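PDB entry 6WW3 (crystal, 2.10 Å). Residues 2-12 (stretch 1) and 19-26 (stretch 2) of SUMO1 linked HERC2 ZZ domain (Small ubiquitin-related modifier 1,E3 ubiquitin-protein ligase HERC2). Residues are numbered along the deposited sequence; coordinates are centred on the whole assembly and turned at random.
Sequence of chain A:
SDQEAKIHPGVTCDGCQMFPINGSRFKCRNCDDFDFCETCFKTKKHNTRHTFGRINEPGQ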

# COMPACT_ATOMS: atom_id res chain seq x y z
N ASP A 2 -4.35 -12.19 -11.81
CA ASP A 2 -4.81 -10.82 -11.62
C ASP A 2 -4.09 -10.23 -10.42
O ASP A 2 -4.13 -10.80 -9.33
CB ASP A 2 -6.34 -10.83 -11.42
CG ASP A 2 -6.96 -9.43 -11.40
OD1 ASP A 2 -6.25 -8.42 -11.33
OD2 ASP A 2 -8.20 -9.36 -11.45
N GLN A 3 -3.44 -9.08 -10.63
CA GLN A 3 -2.77 -8.41 -9.52
C GLN A 3 -3.77 -8.07 -8.42
O GLN A 3 -3.44 -8.16 -7.24
CB GLN A 3 -2.07 -7.14 -10.02
CG GLN A 3 -1.52 -6.22 -8.93
CD GLN A 3 -0.44 -6.89 -8.10
OE1 GLN A 3 -0.51 -6.92 -6.88
NE2 GLN A 3 0.56 -7.43 -8.76
N GLU A 4 -5.00 -7.72 -8.81
CA GLU A 4 -6.04 -7.34 -7.85
C GLU A 4 -6.37 -8.48 -6.89
O GLU A 4 -6.82 -8.22 -5.77
CB GLU A 4 -7.29 -6.87 -8.59
CG GLU A 4 -8.45 -6.42 -7.68
CD GLU A 4 -8.22 -5.05 -7.05
OE1 GLU A 4 -7.30 -4.33 -7.51
OE2 GLU A 4 -8.94 -4.69 -6.10
N ALA A 5 -6.13 -9.73 -7.30
CA ALA A 5 -6.36 -10.88 -6.45
C ALA A 5 -5.28 -11.09 -5.40
O ALA A 5 -5.53 -11.79 -4.41
CB ALA A 5 -6.49 -12.15 -7.30
N LYS A 6 -4.08 -10.53 -5.59
CA LYS A 6 -3.02 -10.67 -4.61
C LYS A 6 -3.42 -9.99 -3.31
O LYS A 6 -3.95 -8.88 -3.32
CB LYS A 6 -1.73 -10.00 -5.10
CG LYS A 6 -1.14 -10.45 -6.43
CD LYS A 6 -0.76 -11.92 -6.51
CE LYS A 6 -0.19 -12.20 -7.92
NZ LYS A 6 -0.20 -13.63 -8.32
N ILE A 7 -3.16 -10.64 -2.18
CA ILE A 7 -3.37 -10.01 -0.89
C ILE A 7 -2.04 -9.93 -0.15
O ILE A 7 -1.14 -10.74 -0.37
CB ILE A 7 -4.43 -10.73 -0.02
CG1 ILE A 7 -3.90 -12.06 0.51
CG2 ILE A 7 -5.74 -10.93 -0.79
CD1 ILE A 7 -4.34 -12.35 1.91
N HIS A 8 -1.93 -8.95 0.74
CA HIS A 8 -0.77 -8.79 1.60
C HIS A 8 -1.19 -9.04 3.04
O HIS A 8 -1.65 -8.12 3.74
CB HIS A 8 -0.19 -7.39 1.42
CG HIS A 8 0.16 -7.08 0.01
ND1 HIS A 8 1.44 -7.22 -0.49
CD2 HIS A 8 -0.60 -6.66 -1.03
CE1 HIS A 8 1.45 -6.88 -1.77
NE2 HIS A 8 0.22 -6.53 -2.12
N PRO A 9 -1.10 -10.28 3.52
CA PRO A 9 -1.63 -10.60 4.85
C PRO A 9 -1.00 -9.71 5.91
O PRO A 9 0.19 -9.39 5.86
CB PRO A 9 -1.23 -12.07 5.05
CG PRO A 9 -0.99 -12.59 3.67
CD PRO A 9 -0.47 -11.44 2.87
N GLY A 10 -1.83 -9.28 6.86
CA GLY A 10 -1.37 -8.47 7.96
C GLY A 10 -1.12 -7.01 7.65
O GLY A 10 -0.71 -6.27 8.55
N VAL A 11 -1.40 -6.55 6.43
CA VAL A 11 -1.11 -5.18 6.01
C VAL A 11 -2.44 -4.43 5.90
O VAL A 11 -3.33 -4.84 5.14
CB VAL A 11 -0.34 -5.14 4.69
CG1 VAL A 11 0.02 -3.70 4.31
CG2 VAL A 11 0.91 -5.97 4.79
N THR A 12 -2.57 -3.34 6.65
CA THR A 12 -3.72 -2.46 6.58
C THR A 12 -3.36 -1.24 5.73
O THR A 12 -2.25 -0.72 5.84
CB THR A 12 -4.13 -1.98 7.99
OG1 THR A 12 -4.26 -3.10 8.87
CG2 THR A 12 -5.44 -1.21 7.97
N PHE A 19 -8.22 -4.21 4.71
CA PHE A 19 -7.43 -5.25 5.38
C PHE A 19 -7.89 -6.66 5.04
O PHE A 19 -9.04 -7.01 5.28
CB PHE A 19 -7.47 -5.08 6.89
CG PHE A 19 -6.69 -6.12 7.64
CD1 PHE A 19 -5.32 -5.98 7.82
CD2 PHE A 19 -7.30 -7.26 8.11
CE1 PHE A 19 -4.60 -6.94 8.49
CE2 PHE A 19 -6.57 -8.24 8.76
CZ PHE A 19 -5.22 -8.07 8.96
N PRO A 20 -6.99 -7.49 4.49
CA PRO A 20 -5.62 -7.12 4.09
C PRO A 20 -5.66 -6.32 2.81
O PRO A 20 -6.70 -6.37 2.13
CB PRO A 20 -4.95 -8.48 3.85
CG PRO A 20 -6.10 -9.34 3.36
CD PRO A 20 -7.29 -8.90 4.19
N ILE A 21 -4.60 -5.57 2.49
CA ILE A 21 -4.54 -4.91 1.19
C ILE A 21 -4.61 -5.97 0.10
O ILE A 21 -3.88 -6.97 0.14
CB ILE A 21 -3.26 -4.06 1.07
CG1 ILE A 21 -3.26 -2.92 2.10
CG2 ILE A 21 -3.12 -3.49 -0.37
CD1 ILE A 21 -2.17 -1.91 1.88
N ASN A 22 -5.49 -5.76 -0.88
CA ASN A 22 -5.44 -6.55 -2.10
C ASN A 22 -4.94 -5.67 -3.24
O ASN A 22 -5.09 -4.45 -3.21
CB ASN A 22 -6.80 -7.19 -2.43
CG ASN A 22 -7.87 -6.18 -2.78
OD1 ASN A 22 -8.47 -5.57 -1.90
ND2 ASN A 22 -8.09 -5.98 -4.07
N GLY A 23 -4.29 -6.29 -4.22
CA GLY A 23 -3.61 -5.56 -5.27
C GLY A 23 -2.19 -5.18 -4.87
O GLY A 23 -1.58 -5.79 -3.99
N SER A 24 -1.65 -4.16 -5.55
CA SER A 24 -0.32 -3.69 -5.22
C SER A 24 -0.35 -2.90 -3.92
O SER A 24 -1.28 -2.13 -3.65
CB SER A 24 0.28 -2.83 -6.33
OG SER A 24 0.54 -3.60 -7.50
N ARG A 25 0.68 -3.09 -3.11
CA ARG A 25 0.85 -2.42 -1.82
C ARG A 25 1.90 -1.33 -1.96
O ARG A 25 2.95 -1.53 -2.56
CB ARG A 25 1.27 -3.45 -0.77
CG ARG A 25 1.91 -2.88 0.47
CD ARG A 25 2.60 -3.95 1.30
NE ARG A 25 3.13 -3.39 2.54
CZ ARG A 25 3.94 -4.01 3.39
NH1 ARG A 25 4.35 -5.25 3.15
NH2 ARG A 25 4.35 -3.38 4.48
N PHE A 26 1.62 -0.16 -1.39
CA PHE A 26 2.56 0.96 -1.45
C PHE A 26 2.99 1.32 -0.03
O PHE A 26 2.23 1.93 0.72
CB PHE A 26 1.95 2.16 -2.17
CG PHE A 26 1.68 1.90 -3.63
CD1 PHE A 26 2.60 2.28 -4.59
CD2 PHE A 26 0.52 1.25 -4.03
CE1 PHE A 26 2.37 2.03 -5.93
CE2 PHE A 26 0.28 0.98 -5.37
CZ PHE A 26 1.21 1.39 -6.32
O HOH W 1 -7.24 -2.77 -4.26
O HOH W 2 3.40 -7.18 1.61

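Val11, His8 and Phe19 cover the most surface where the two antiparallel stretches meet. Val11 closes a type II turn that starts at His8, and its backbone turns back to stretch 2: Ile21 N donates to Val11 O (3.0 Å), and the same oxygen receives a CA-H...O contact from Pro20 CA (3.4 Å). Its side chain, in the t rotamer, packs CG1 against Ile21 CD1 (3.7 Å) and over one face of the Arg25 guanidinium, with CG1 3.6 Å from Arg25 NE. His8 is buried and bonded through both backbone and ring. His8 N donates to Ile21 O (2.8 Å), while His8 NE2 donates to Gly23 O (2.7 Å), which lies near the plane of the ring, at its edge. This leaves a face free for Arg25, whose CB sits 3.5 Å from the centroid of the His8 ring and almost on its normal, a CH-pi contact. A water links His8 ND1 (2.9 Å) to Arg25 NH1 (2.6 Å). Phe19, preceding a cis peptide bond to Pro20, brings its ring edge to Gly10, with CE1 3.6 Å from Gly10 C, and its CD1 to 3.2 Å from Thr12 OG1. Toward the other end, Gly23 N donates to Lys6 O (2.8 Å) and Asn22 ND2 to Glu4 O (3.1 Å).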